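PDB 3DRF: oligopeptide-binding protein oppA, which binds oligopeptides outside the cell and serves as the receptor of an ABC transporter complex that takes them up, supporting growth in milk. Local coordinates for residues 113-118 and 165-170; 85-90 and 100-105; 119-124 and 193-198; 104-109 and 242-247. One frame throughout, in Å; residues are numbered along the deposited sequence.

Interaction 1 of 4, residues 113-118 and 165-170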
loop_
_atom_site.group_PDB
_atom_site.type_symbol
_atom_site.label_atom_id
_atom_site.label_comp_id
_atom_site.label_asym_id
_atom_site.label_seq_id
_atom_site.Cartn_x
_atom_site.Cartn_y
_atom_site.Cartn_z
ATOM N N GLU A 113 -24.284 17.142 6.393
ATOM C CA GLU A 113 -22.992 17.808 6.589
ATOM C C GLU A 113 -21.892 16.833 6.969
ATOM O O GLU A 113 -22.111 15.905 7.737
ATOM C CB GLU A 113 -23.071 18.859 7.698
ATOM C CG GLU A 113 -23.916 20.069 7.370
ATOM C CD GLU A 113 -23.324 20.919 6.253
ATOM O OE1 GLU A 113 -22.120 21.247 6.310
ATOM O OE2 GLU A 113 -24.070 21.266 5.313
ATOM N N VAL A 114 -20.706 17.038 6.366
ATOM C CA VAL A 114 -19.501 16.452 6.939
ATOM C C VAL A 114 -19.004 17.267 8.129
ATOM O O VAL A 114 -18.882 18.489 8.050
ATOM C CB VAL A 114 -18.373 16.346 5.895
ATOM C CG1 VAL A 114 -17.162 15.647 6.493
ATOM C CG2 VAL A 114 -18.864 15.611 4.658
ATOM N N THR A 115 -18.869 16.611 9.259
ATOM C CA THR A 115 -18.593 17.280 10.532
ATOM C C THR A 115 -17.300 16.823 11.183
ATOM O O THR A 115 -16.696 15.854 10.815
ATOM C CB THR A 115 -19.751 16.970 11.580
ATOM O OG1 THR A 115 -19.677 15.600 11.966
ATOM C CG2 THR A 115 -21.146 17.343 10.973
ATOM N N ALA A 116 -16.933 17.520 12.240
ATOM C CA ALA A 116 -15.740 17.205 13.068
ATOM C C ALA A 116 -15.800 15.728 13.543
ATOM O O ALA A 116 -14.801 15.018 13.497
ATOM C CB ALA A 116 -15.691 18.189 14.291
ATOM N N LYS A 117 -16.969 15.284 13.986
ATOM C CA LYS A 117 -17.122 13.900 14.424
ATOM C C LYS A 117 -16.829 12.841 13.316
ATOM O O LYS A 117 -16.295 11.813 13.599
ATOM C CB LYS A 117 -18.549 13.695 14.976
ATOM C CG LYS A 117 -18.913 12.226 15.376
ATOM C CD LYS A 117 -17.922 11.649 16.444
ATOM C CE LYS A 117 -18.379 10.187 16.805
ATOM N NZ LYS A 117 -17.377 9.631 17.816
ATOM N N ASP A 118 -17.173 13.161 12.056
ATOM C CA ASP A 118 -16.854 12.261 10.909
ATOM C C ASP A 118 -15.339 12.030 10.762
ATOM O O ASP A 118 -14.925 11.023 10.356
ATOM C CB ASP A 118 -17.444 12.852 9.617
ATOM C CG ASP A 118 -18.972 12.896 9.623
ATOM O OD1 ASP A 118 -19.571 12.096 10.315
ATOM O OD2 ASP A 118 -19.487 13.740 8.957
ATOM N N GLY A 165 -17.472 22.068 18.519
ATOM C CA GLY A 165 -18.359 20.923 18.765
ATOM C C GLY A 165 -18.267 19.825 17.727
ATOM O O GLY A 165 -17.712 19.960 16.712
ATOM N N GLU A 166 -18.864 18.694 18.062
ATOM C CA GLU A 166 -18.888 17.497 17.191
ATOM C C GLU A 166 -19.540 17.778 15.851
ATOM O O GLU A 166 -19.190 17.215 14.909
ATOM C CB GLU A 166 -19.607 16.321 17.892
ATOM C CG GLU A 166 -18.713 15.684 18.978
ATOM C CD GLU A 166 -19.089 14.249 19.369
ATOM O OE1 GLU A 166 -19.948 13.696 18.671
ATOM O OE2 GLU A 166 -18.509 13.739 20.327
ATOM N N ASN A 167 -20.508 18.672 15.826
ATOM C CA ASN A 167 -21.252 19.022 14.619
ATOM C C ASN A 167 -20.710 20.271 13.913
ATOM O O ASN A 167 -21.226 20.706 12.919
ATOM C CB ASN A 167 -22.771 19.131 14.924
ATOM C CG ASN A 167 -23.389 17.776 15.228
ATOM O OD1 ASN A 167 -23.087 16.790 14.611
ATOM N ND2 ASN A 167 -24.183 17.740 16.245
ATOM N N GLY A 168 -19.619 20.816 14.465
ATOM C CA GLY A 168 -18.830 21.872 13.825
ATOM C C GLY A 168 -17.875 21.306 12.765
ATOM O O GLY A 168 -17.967 20.146 12.362
ATOM N N LYS A 169 -16.996 22.186 12.332
ATOM C CA LYS A 169 -16.117 21.909 11.183
ATOM C C LYS A 169 -14.617 21.820 11.550
ATOM O O LYS A 169 -13.815 21.637 10.701
ATOM C CB LYS A 169 -16.361 22.997 10.097
ATOM C CG LYS A 169 -17.749 22.976 9.467
ATOM C CD LYS A 169 -17.895 21.820 8.488
ATOM C CE LYS A 169 -19.357 21.819 7.914
ATOM N NZ LYS A 169 -19.439 20.973 6.695
ATOM N N VAL A 170 -14.324 21.938 12.833
ATOM C CA VAL A 170 -12.911 22.033 13.300
ATOM C C VAL A 170 -12.555 20.882 14.241
ATOM O O VAL A 170 -13.262 20.542 15.112
ATOM C CB VAL A 170 -12.648 23.406 14.007
ATOM C CG1 VAL A 170 -11.135 23.568 14.377
ATOM C CG2 VAL A 170 -13.143 24.599 13.127
HETATM O O HOH W 1 -17.123 11.295 20.183
#
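Lys169 reaches back across the contact to Glu113, although its CB points away from residues 113-118. A bend at chi2 (-75°) turns CD back toward them. The ammonium lies 2.7 Å from Glu113 OE1 in a salt bridge, meeting that oxygen nearly along its C-O axis while the two side chains cross at about a right angle. NZ also donates to Val114 O, in the carbonyl plane at 2.9 Å, and to Arg103 O. The other oxygen of Glu113, a residue modelled in two conformations, lies too close to Lys107 NZ to be trusted in detail. An alanine in place of Lys169 would probably leave Glu113 OE1 without its salt-bridge partner and the carbonyls of Val114 and Arg103 without this donor.

Lys117 and Glu166 lie side by side and point the same way. Lys117 CD packs 3.6 Å from Glu166 OE1, and one water joins Lys117 NZ to Glu166 OE2; the stronger partner of NZ is Glu120. Between these pairs the type I turn 165-168 presents carbonyls to the start of the helix: Ala116 N donates to Gly168 O (2.8 Å) and Lys117 N to Glu166 O (3.1 Å). Thr115 is the N-cap. Thr115 N binds Asp118 OD2 from above the carboxylate plane, and Asp118 N returns a weak bond to Thr115 OG1, the reciprocal pattern of a capping box.

Interaction 2 of 4, residues 85-90 and 100-105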
loop_
_atom_site.group_PDB
_atom_site.type_symbol
_atom_site.label_atom_id
_atom_site.label_comp_id
_atom_site.label_asym_id
_atom_site.label_seq_id
_atom_site.Cartn_x
_atom_site.Cartn_y
_atom_site.Cartn_z
ATOM N N GLY A 85 -8.578 22.236 -0.609
ATOM C CA GLY A 85 -9.303 20.984 -0.823
ATOM C C GLY A 85 -10.583 20.925 -0.001
ATOM O O GLY A 85 -11.021 21.914 0.457
ATOM N N ALA A 86 -11.063 19.708 0.259
ATOM C CA ALA A 86 -12.236 19.526 1.124
ATOM C C ALA A 86 -12.042 20.063 2.518
ATOM O O ALA A 86 -12.989 20.508 3.133
ATOM C CB ALA A 86 -12.665 18.054 1.153
ATOM N N ALA A 87 -10.770 20.076 2.951
ATOM C CA ALA A 87 -10.377 20.621 4.243
ATOM C C ALA A 87 -8.956 21.198 4.121
ATOM O O ALA A 87 -8.261 20.895 3.187
ATOM C CB ALA A 87 -10.406 19.512 5.355
ATOM N N ASP A 88 -8.624 22.024 5.097
ATOM C CA ASP A 88 -7.229 22.525 5.283
ATOM C C ASP A 88 -6.693 21.992 6.629
ATOM O O ASP A 88 -7.426 21.722 7.539
ATOM C CB ASP A 88 -7.219 24.068 5.338
ATOM C CG ASP A 88 -7.630 24.748 4.007
ATOM O OD1 ASP A 88 -7.691 24.103 3.004
ATOM O OD2 ASP A 88 -7.796 25.951 4.105
ATOM N N VAL A 89 -5.374 21.870 6.708
ATOM C CA VAL A 89 -4.696 21.483 7.933
ATOM C C VAL A 89 -3.627 22.548 8.253
ATOM O O VAL A 89 -2.918 23.003 7.393
ATOM C CB VAL A 89 -4.171 20.049 7.862
ATOM C CG1 VAL A 89 -3.148 19.900 6.715
ATOM C CG2 VAL A 89 -3.532 19.658 9.202
ATOM N N ALA A 90 -3.570 22.935 9.508
ATOM C CA ALA A 90 -2.543 23.856 10.045
ATOM C C ALA A 90 -1.764 23.183 11.167
ATOM O O ALA A 90 -2.324 22.704 12.108
ATOM C CB ALA A 90 -3.202 25.082 10.594
ATOM N N ILE A 100 -7.534 20.748 11.864
ATOM C CA ILE A 100 -8.177 20.442 10.586
ATOM C C ILE A 100 -9.473 21.267 10.513
ATOM O O ILE A 100 -10.272 21.216 11.399
ATOM C CB ILE A 100 -8.500 18.899 10.467
ATOM C CG1 ILE A 100 -7.232 18.029 10.389
ATOM C CG2 ILE A 100 -9.341 18.652 9.240
ATOM C CD1 ILE A 100 -6.549 17.789 11.734
ATOM N N THR A 101 -9.631 22.023 9.437
ATOM C CA THR A 101 -10.860 22.814 9.188
ATOM C C THR A 101 -11.545 22.311 7.919
ATOM O O THR A 101 -11.044 22.477 6.859
ATOM C CB THR A 101 -10.509 24.310 9.042
ATOM O OG1 THR A 101 -9.862 24.732 10.249
ATOM C CG2 THR A 101 -11.754 25.164 8.848
ATOM N N LEU A 102 -12.684 21.684 8.120
ATOM C CA LEU A 102 -13.498 21.186 6.998
ATOM C C LEU A 102 -14.203 22.402 6.328
ATOM O O LEU A 102 -14.652 23.275 6.991
ATOM C CB LEU A 102 -14.579 20.211 7.515
ATOM C CG LEU A 102 -14.071 19.027 8.331
ATOM C CD1 LEU A 102 -15.252 18.298 8.965
ATOM C CD2 LEU A 102 -13.218 18.057 7.495
ATOM N N ARG A 103 -14.322 22.361 5.014
ATOM C CA ARG A 103 -15.112 23.410 4.328
ATOM C C ARG A 103 -16.535 23.499 4.881
ATOM O O ARG A 103 -17.156 22.530 5.175
ATOM C CB ARG A 103 -15.158 23.137 2.812
ATOM C CG ARG A 103 -13.941 23.650 2.094
ATOM C CD ARG A 103 -14.104 23.354 0.580
ATOM N NE ARG A 103 -12.998 23.849 -0.235
ATOM C CZ ARG A 103 -13.034 24.990 -0.893
ATOM N NH1 ARG A 103 -14.107 25.763 -0.819
ATOM N NH2 ARG A 103 -12.001 25.336 -1.610
ATOM N N LYS A 104 -17.035 24.714 5.000
ATOM C CA LYS A 104 -18.433 24.950 5.419
ATOM C C LYS A 104 -19.464 24.169 4.610
ATOM O O LYS A 104 -20.413 23.656 5.153
ATOM C CB LYS A 104 -18.733 26.452 5.357
ATOM C CG LYS A 104 -20.009 26.817 5.965
ATOM C CD LYS A 104 -20.254 28.325 5.759
ATOM C CE LYS A 104 -21.721 28.728 5.480
ATOM N NZ LYS A 104 -21.903 30.194 5.844
ATOM N N ASP A 105 -19.227 24.084 3.316
ATOM C CA ASP A 105 -20.148 23.416 2.362
ATOM C C ASP A 105 -19.758 21.980 1.981
ATOM O O ASP A 105 -20.206 21.437 1.038
ATOM C CB ASP A 105 -20.423 24.273 1.118
ATOM C CG ASP A 105 -19.186 24.661 0.387
ATOM O OD1 ASP A 105 -18.044 24.456 0.852
ATOM O OD2 ASP A 105 -19.341 25.246 -0.716
#
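Ala87 and Leu102 face each other as an antiparallel non-hydrogen-bonded pair, with Ala87 CB 3.8 Å from Leu102 CD2. Ile100 lies on the same face of the sheet; its CG2 is 4.1 Å from Ala87 CB, and Val89 CG2 comes up to its CG1. This apolar side is the close-packed one, and Ile100 extends it to Ile171 and Val173.

The opposite face carries Asp88 and Thr101, and it is looser and more open to solvent. The pair is joined through the backbone: Asp88 N donates to Thr101 O (3.0 Å) and Thr101 N to Asp88 O (2.9 Å). Asp88 OD1 turns instead to Gly84 N.

Past the end of the strand pairing, Arg103 N donates to Ala86 O at 3.0 Å. Gly85 O sits at the edge of the Arg103 guanidinium, near its plane, and takes the NE proton at 2.9 Å, although NE stands 42° out of the carbonyl plane. The open end of the hairpin is held by main-chain oxygens: the guanidinium spends NE and NH2 on the carbonyls of Gly85 and Gly84, while Asp88 OD1, 6.2 Å from Arg103 NE, is not in contact but would probably favour its charge through space.

Interaction 3 of 4, residues 119-124 and 193-198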
loop_
_atom_site.group_PDB
_atom_site.type_symbol
_atom_site.label_atom_id
_atom_site.label_comp_id
_atom_site.label_asym_id
_atom_site.label_seq_id
_atom_site.Cartn_x
_atom_site.Cartn_y
_atom_site.Cartn_z
ATOM N N TYR A 119 -14.579 13.084 11.038
ATOM C CA TYR A 119 -13.098 12.962 11.003
ATOM C C TYR A 119 -12.523 12.100 12.159
ATOM O O TYR A 119 -11.743 11.244 11.947
ATOM C CB TYR A 119 -12.502 14.384 10.987
ATOM C CG TYR A 119 -10.983 14.319 10.912
ATOM C CD1 TYR A 119 -10.310 13.771 9.790
ATOM C CD2 TYR A 119 -10.224 14.738 11.982
ATOM C CE1 TYR A 119 -8.906 13.696 9.757
ATOM C CE2 TYR A 119 -8.826 14.670 11.960
ATOM C CZ TYR A 119 -8.183 14.131 10.853
ATOM O OH TYR A 119 -6.791 14.062 10.830
ATOM N N GLU A 120 -12.962 12.395 13.374
ATOM C CA GLU A 120 -12.591 11.568 14.530
ATOM C C GLU A 120 -13.040 10.111 14.323
ATOM O O GLU A 120 -12.345 9.196 14.694
ATOM C CB GLU A 120 -13.223 12.190 15.823
ATOM C CG GLU A 120 -12.889 11.363 17.085
ATOM C CD GLU A 120 -13.833 10.162 17.350
ATOM O OE1 GLU A 120 -14.857 10.039 16.734
ATOM O OE2 GLU A 120 -13.438 9.398 18.241
ATOM N N PHE A 121 -14.203 9.919 13.696
ATOM C CA PHE A 121 -14.714 8.532 13.542
ATOM C C PHE A 121 -13.786 7.640 12.673
ATOM O O PHE A 121 -13.644 6.498 12.973
ATOM C CB PHE A 121 -16.181 8.536 13.011
ATOM C CG PHE A 121 -16.828 7.171 13.055
ATOM C CD1 PHE A 121 -17.409 6.646 11.924
ATOM C CD2 PHE A 121 -16.833 6.427 14.219
ATOM C CE1 PHE A 121 -18.006 5.414 11.953
ATOM C CE2 PHE A 121 -17.457 5.138 14.257
ATOM C CZ PHE A 121 -18.007 4.660 13.104
ATOM N N THR A 122 -13.124 8.235 11.668
ATOM C CA THR A 122 -12.062 7.514 10.902
ATOM C C THR A 122 -11.045 6.843 11.897
ATOM O O THR A 122 -10.679 5.712 11.750
ATOM C CB THR A 122 -11.311 8.523 10.060
ATOM O OG1 THR A 122 -12.257 9.038 9.066
ATOM C CG2 THR A 122 -10.111 7.844 9.355
ATOM N N TYR A 123 -10.629 7.592 12.922
ATOM C CA TYR A 123 -9.633 7.064 13.892
ATOM C C TYR A 123 -10.204 5.851 14.641
ATOM O O TYR A 123 -9.500 4.945 14.867
ATOM C CB TYR A 123 -9.222 8.130 14.892
ATOM C CG TYR A 123 -8.318 9.222 14.264
ATOM C CD1 TYR A 123 -8.875 10.313 13.578
ATOM C CD2 TYR A 123 -6.924 9.130 14.291
ATOM C CE1 TYR A 123 -8.080 11.318 13.004
ATOM C CE2 TYR A 123 -6.103 10.147 13.699
ATOM C CZ TYR A 123 -6.695 11.235 13.106
ATOM O OH TYR A 123 -5.870 12.188 12.536
ATOM N N GLU A 124 -11.483 5.892 14.991
ATOM C CA GLU A 124 -12.099 4.779 15.678
ATOM C C GLU A 124 -12.159 3.561 14.774
ATOM O O GLU A 124 -11.981 2.485 15.209
ATOM C CB GLU A 124 -13.535 5.127 16.144
ATOM C CG GLU A 124 -13.565 6.323 17.206
ATOM C CD GLU A 124 -14.913 6.549 17.822
ATOM O OE1 GLU A 124 -15.751 5.748 17.572
ATOM O OE2 GLU A 124 -15.085 7.559 18.487
ATOM N N THR A 193 -8.890 11.194 5.958
ATOM C CA THR A 193 -10.226 10.850 5.437
ATOM C C THR A 193 -11.286 11.033 6.521
ATOM O O THR A 193 -10.977 11.089 7.659
ATOM C CB THR A 193 -10.255 9.371 4.925
ATOM O OG1 THR A 193 -9.967 8.481 6.018
ATOM C CG2 THR A 193 -9.194 9.138 3.818
ATOM N N VAL A 194 -12.530 11.120 6.061
ATOM C CA VAL A 194 -13.737 11.130 6.914
ATOM C C VAL A 194 -14.597 9.876 6.667
ATOM O O VAL A 194 -14.546 9.275 5.668
ATOM C CB VAL A 194 -14.609 12.417 6.637
ATOM C CG1 VAL A 194 -13.977 13.642 7.301
ATOM C CG2 VAL A 194 -14.830 12.671 5.128
ATOM N N ALA A 195 -15.344 9.533 7.688
ATOM C CA ALA A 195 -16.322 8.420 7.649
ATOM C C ALA A 195 -17.660 8.960 8.109
ATOM O O ALA A 195 -17.692 9.756 9.036
ATOM C CB ALA A 195 -15.845 7.266 8.576
ATOM N N PRO A 196 -18.734 8.527 7.471
ATOM C CA PRO A 196 -20.054 9.133 7.740
ATOM C C PRO A 196 -20.712 8.552 9.022
ATOM O O PRO A 196 -21.534 7.641 8.956
ATOM C CB PRO A 196 -20.827 8.817 6.454
ATOM C CG PRO A 196 -20.200 7.468 5.969
ATOM C CD PRO A 196 -18.727 7.651 6.287
ATOM N N TYR A 197 -20.341 9.152 10.149
ATOM C CA TYR A 197 -20.765 8.631 11.457
ATOM C C TYR A 197 -22.299 8.544 11.634
ATOM O O TYR A 197 -22.772 7.564 12.057
ATOM C CB TYR A 197 -20.111 9.440 12.583
ATOM C CG TYR A 197 -20.640 9.048 13.949
ATOM C CD1 TYR A 197 -20.263 7.865 14.545
ATOM C CD2 TYR A 197 -21.554 9.856 14.607
ATOM C CE1 TYR A 197 -20.774 7.518 15.798
ATOM C CE2 TYR A 197 -22.051 9.519 15.867
ATOM C CZ TYR A 197 -21.657 8.344 16.412
ATOM O OH TYR A 197 -22.126 7.942 17.664
ATOM N N GLN A 198 -23.035 9.574 11.254
ATOM C CA GLN A 198 -24.497 9.502 11.433
ATOM C C GLN A 198 -25.113 8.386 10.588
ATOM O O GLN A 198 -26.042 7.790 11.004
ATOM C CB GLN A 198 -25.169 10.854 11.105
ATOM C CG GLN A 198 -24.919 11.970 12.121
ATOM C CD GLN A 198 -25.389 11.623 13.527
ATOM O OE1 GLN A 198 -26.376 10.977 13.725
ATOM N NE2 GLN A 198 -24.650 12.075 14.496
HETATM O O HOH W 2 -12.270 7.200 6.874
#
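Phe121 offers a ring face to Tyr197, whose CD1 stands 3.7 Å above the plane and over the ring centre. The pair is a T-shaped (edge-to-face) stack, centroids 5.1 Å apart and planes at 70°, and it fastens helix 116-127 to the start of helix 197-200 within this periplasmic-binding-protein-like fold. Both side chains place CG anti to the backbone N (chi1 -170° for Phe121, 173° for Tyr197), which sends each CG toward the other segment. Ala195 CB fills in beside the stack, 3.7 Å from Phe121 CD1.

Two residues earlier, Tyr119 packs on Val194: its CB meets Val194 CG1 at 4.0 Å, and the same methyl lies at the edge of the ring. The Tyr119 hydroxyl accepts from Tyr123 OH at 2.7 Å and is also bonded to Leu191 O, so the tyrosine pair ties the helix to the chain leading into residues 193-198.

Between the two aromatic groups sits a small polar centre. A water donates to Thr122 OG1 and lies 2.8 Å from Thr193 OG1, linking the two threonines, whose side chains cross at about a right angle. Thr122 OG1 in turn gives its proton to Thr193 O at 2.8 Å, approaching from above the carbonyl plane.

Interaction 4 of 4, residues 104-109 and 242-247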
loop_
_atom_site.group_PDB
_atom_site.type_symbol
_atom_site.label_atom_id
_atom_site.label_comp_id
_atom_site.label_asym_id
_atom_site.label_seq_id
_atom_site.Cartn_x
_atom_site.Cartn_y
_atom_site.Cartn_z
ATOM N N LYS A 104 -17.035 24.714 5.000
ATOM C CA LYS A 104 -18.433 24.950 5.419
ATOM C C LYS A 104 -19.464 24.169 4.610
ATOM O O LYS A 104 -20.413 23.656 5.153
ATOM C CB LYS A 104 -18.733 26.452 5.357
ATOM C CG LYS A 104 -20.009 26.817 5.965
ATOM C CD LYS A 104 -20.254 28.325 5.759
ATOM C CE LYS A 104 -21.721 28.728 5.480
ATOM N NZ LYS A 104 -21.903 30.194 5.844
ATOM N N ASP A 105 -19.227 24.084 3.316
ATOM C CA ASP A 105 -20.148 23.416 2.362
ATOM C C ASP A 105 -19.758 21.980 1.981
ATOM O O ASP A 105 -20.206 21.437 1.038
ATOM C CB ASP A 105 -20.423 24.273 1.118
ATOM C CG ASP A 105 -19.186 24.661 0.387
ATOM O OD1 ASP A 105 -18.044 24.456 0.852
ATOM O OD2 ASP A 105 -19.341 25.246 -0.716
ATOM N N LEU A 106 -18.855 21.416 2.741
ATOM C CA LEU A 106 -18.540 19.991 2.560
ATOM C C LEU A 106 -19.679 19.107 3.100
ATOM O O LEU A 106 -19.957 19.125 4.253
ATOM C CB LEU A 106 -17.195 19.650 3.268
ATOM C CG LEU A 106 -16.738 18.211 3.147
ATOM C CD1 LEU A 106 -16.447 17.820 1.664
ATOM C CD2 LEU A 106 -15.478 17.966 4.085
ATOM N N LYS A 107 -20.237 18.341 2.189
ATOM C CA LYS A 107 -21.374 17.468 2.464
ATOM C C LYS A 107 -21.098 16.025 2.003
ATOM O O LYS A 107 -20.288 15.776 1.181
ATOM C CB LYS A 107 -22.610 18.041 1.724
ATOM C CG LYS A 107 -23.080 19.430 2.235
ATOM C CD LYS A 107 -24.309 19.878 1.417
ATOM C CE LYS A 107 -24.722 21.246 1.891
ATOM N NZ LYS A 107 -25.100 21.028 3.288
ATOM N N TRP A 108 -21.829 15.123 2.592
ATOM C CA TRP A 108 -21.998 13.758 2.073
ATOM C C TRP A 108 -22.982 13.745 0.887
ATOM O O TRP A 108 -23.738 14.691 0.677
ATOM C CB TRP A 108 -22.603 12.841 3.189
ATOM C CG TRP A 108 -21.606 12.678 4.367
ATOM C CD1 TRP A 108 -21.685 13.292 5.562
ATOM C CD2 TRP A 108 -20.372 11.947 4.354
ATOM N NE1 TRP A 108 -20.604 12.948 6.344
ATOM C CE2 TRP A 108 -19.776 12.146 5.605
ATOM C CE3 TRP A 108 -19.757 11.093 3.430
ATOM C CZ2 TRP A 108 -18.582 11.516 5.976
ATOM C CZ3 TRP A 108 -18.557 10.485 3.789
ATOM C CH2 TRP A 108 -17.974 10.709 5.070
ATOM N N SER A 109 -22.965 12.629 0.164
ATOM C CA SER A 109 -23.762 12.505 -1.067
ATOM C C SER A 109 -25.290 12.364 -0.804
ATOM O O SER A 109 -26.046 12.338 -1.717
ATOM C CB SER A 109 -23.230 11.355 -1.897
ATOM O OG SER A 109 -23.141 10.191 -1.091
ATOM N N TYR A 242 -24.106 17.468 -4.441
ATOM C CA TYR A 242 -23.684 18.174 -3.201
ATOM C C TYR A 242 -22.195 18.516 -3.137
ATOM O O TYR A 242 -21.778 19.145 -2.218
ATOM C CB TYR A 242 -24.103 17.349 -1.967
ATOM C CG TYR A 242 -25.618 17.117 -1.877
ATOM C CD1 TYR A 242 -26.490 18.156 -1.537
ATOM C CD2 TYR A 242 -26.159 15.854 -2.109
ATOM C CE1 TYR A 242 -27.840 17.958 -1.493
ATOM C CE2 TYR A 242 -27.520 15.651 -2.011
ATOM C CZ TYR A 242 -28.321 16.719 -1.688
ATOM O OH TYR A 242 -29.674 16.550 -1.579
ATOM N N TYR A 243 -21.447 18.118 -4.129
ATOM C CA TYR A 243 -19.979 18.373 -4.129
ATOM C C TYR A 243 -19.725 19.864 -4.131
ATOM O O TYR A 243 -20.326 20.587 -4.846
ATOM C CB TYR A 243 -19.364 17.760 -5.408
ATOM C CG TYR A 243 -17.848 17.905 -5.507
ATOM C CD1 TYR A 243 -16.991 17.378 -4.510
ATOM C CD2 TYR A 243 -17.275 18.569 -6.589
ATOM C CE1 TYR A 243 -15.627 17.543 -4.598
ATOM C CE2 TYR A 243 -15.890 18.739 -6.669
ATOM C CZ TYR A 243 -15.093 18.228 -5.676
ATOM O OH TYR A 243 -13.716 18.399 -5.774
ATOM N N TRP A 244 -18.774 20.288 -3.325
ATOM C CA TRP A 244 -18.474 21.700 -3.084
ATOM C C TRP A 244 -17.672 22.346 -4.211
ATOM O O TRP A 244 -17.607 23.503 -4.319
ATOM C CB TRP A 244 -17.703 21.824 -1.734
ATOM C CG TRP A 244 -16.402 20.990 -1.728
ATOM C CD1 TRP A 244 -16.279 19.730 -1.317
ATOM C CD2 TRP A 244 -15.132 21.360 -2.299
ATOM N NE1 TRP A 244 -15.020 19.278 -1.556
ATOM C CE2 TRP A 244 -14.294 20.259 -2.174
ATOM C CE3 TRP A 244 -14.625 22.536 -2.890
ATOM C CZ2 TRP A 244 -12.976 20.272 -2.599
ATOM C CZ3 TRP A 244 -13.319 22.536 -3.351
ATOM C CH2 TRP A 244 -12.508 21.413 -3.199
ATOM N N GLY A 245 -17.022 21.527 -4.995
ATOM C CA GLY A 245 -15.979 21.978 -5.890
ATOM C C GLY A 245 -16.408 22.081 -7.318
ATOM O O GLY A 245 -17.513 22.317 -7.625
ATOM N N GLU A 246 -15.427 21.939 -8.180
ATOM C CA GLU A 246 -15.649 22.083 -9.607
ATOM C C GLU A 246 -16.599 20.959 -10.056
ATOM O O GLU A 246 -16.345 19.834 -9.825
ATOM C CB GLU A 246 -14.296 21.986 -10.343
ATOM C CG GLU A 246 -13.329 23.124 -10.015
ATOM C CD GLU A 246 -13.831 24.464 -10.514
ATOM O OE1 GLU A 246 -14.215 24.506 -11.686
ATOM O OE2 GLU A 246 -13.848 25.432 -9.723
ATOM N N LYS A 247 -17.686 21.299 -10.679
ATOM C CA LYS A 247 -18.599 20.292 -11.140
ATOM C C LYS A 247 -18.081 19.567 -12.374
ATOM O O LYS A 247 -17.560 20.180 -13.231
ATOM C CB LYS A 247 -19.935 20.926 -11.460
ATOM C CG LYS A 247 -20.472 21.701 -10.269
ATOM C CD LYS A 247 -20.878 20.722 -9.179
ATOM C CE LYS A 247 -21.441 21.335 -7.906
ATOM N NZ LYS A 247 -22.544 20.487 -7.286
HETATM O O HOH W 3 -21.961 21.688 -1.034
HETATM O O HOH W 4 -17.498 25.751 -2.684
HETATM O O HOH W 5 -19.433 18.696 -0.619
#
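Tyr242 O is gripped by two waters, and each carries the contact over to residues 104-109. One donates to Tyr242 O at 2.8 Å and to Asp105 O at 2.7 Å. The second, 2.9 Å from Tyr242 O, accepts from Lys107 N. A third water donates to Asp105 OD2 and Trp244 O. No direct hydrogen bond joins the two segments.

Around this wet seam the side chains pack directly. Trp244 CG sits between its backbone N and carbonyl carbon (chi1 58°), and the indole runs side by side with Leu106, pointing the same way; Leu106 CD1 comes within 3.5 Å of Trp244 CD1. Asp105 crosses Trp244 at about a right angle, with OD1 3.7 Å from Trp244 CB. The indole also packs on Arg103 and Ala86. The contact thus joins two irregular connections of the solute-binding fold: the one from strand 97-102 to helix 116-127, and the one from strand 234-239 to strand 252-258.

Tyr242 takes the other flank. Its ring receives Ser109 O at the edge, near the ring plane and 3.5 Å from CD2, while its CB lies 4.0 Å from Lys107 CB. Farther out, Lys107 CD approaches Tyr242 CD1. An alanine at Tyr242 would probably open a gap beside Ser109 O and leave Lys107 CD without the CD1 contact, though the CB contact and the water-linked carbonyl would remain.

How the interactions relate
Interaction 3 is the buried member of the set, built on aromatic and methyl packing around one threonine-water centre; the other three are partly buried and differ in chemistry. Interaction 1 combines a salt bridge with helix capping, interaction 2 pairs strands and sets an arginine on carbonyls, and interaction 4 relies on water bridges and indole packing. Interactions 1 and 3 share helix 116-127, one at its capped start and the other a turn onward, and Asp118 bonds to Tyr197 N between them. Lys169 O of interaction 1 reaches Leu102 N of interaction 2, which shares Lys104 and Asp105 with interaction 4. Trp108, from 104-109, packs on Pro196 and bonds to Asp118, bringing interactions 1, 3 and 4 together.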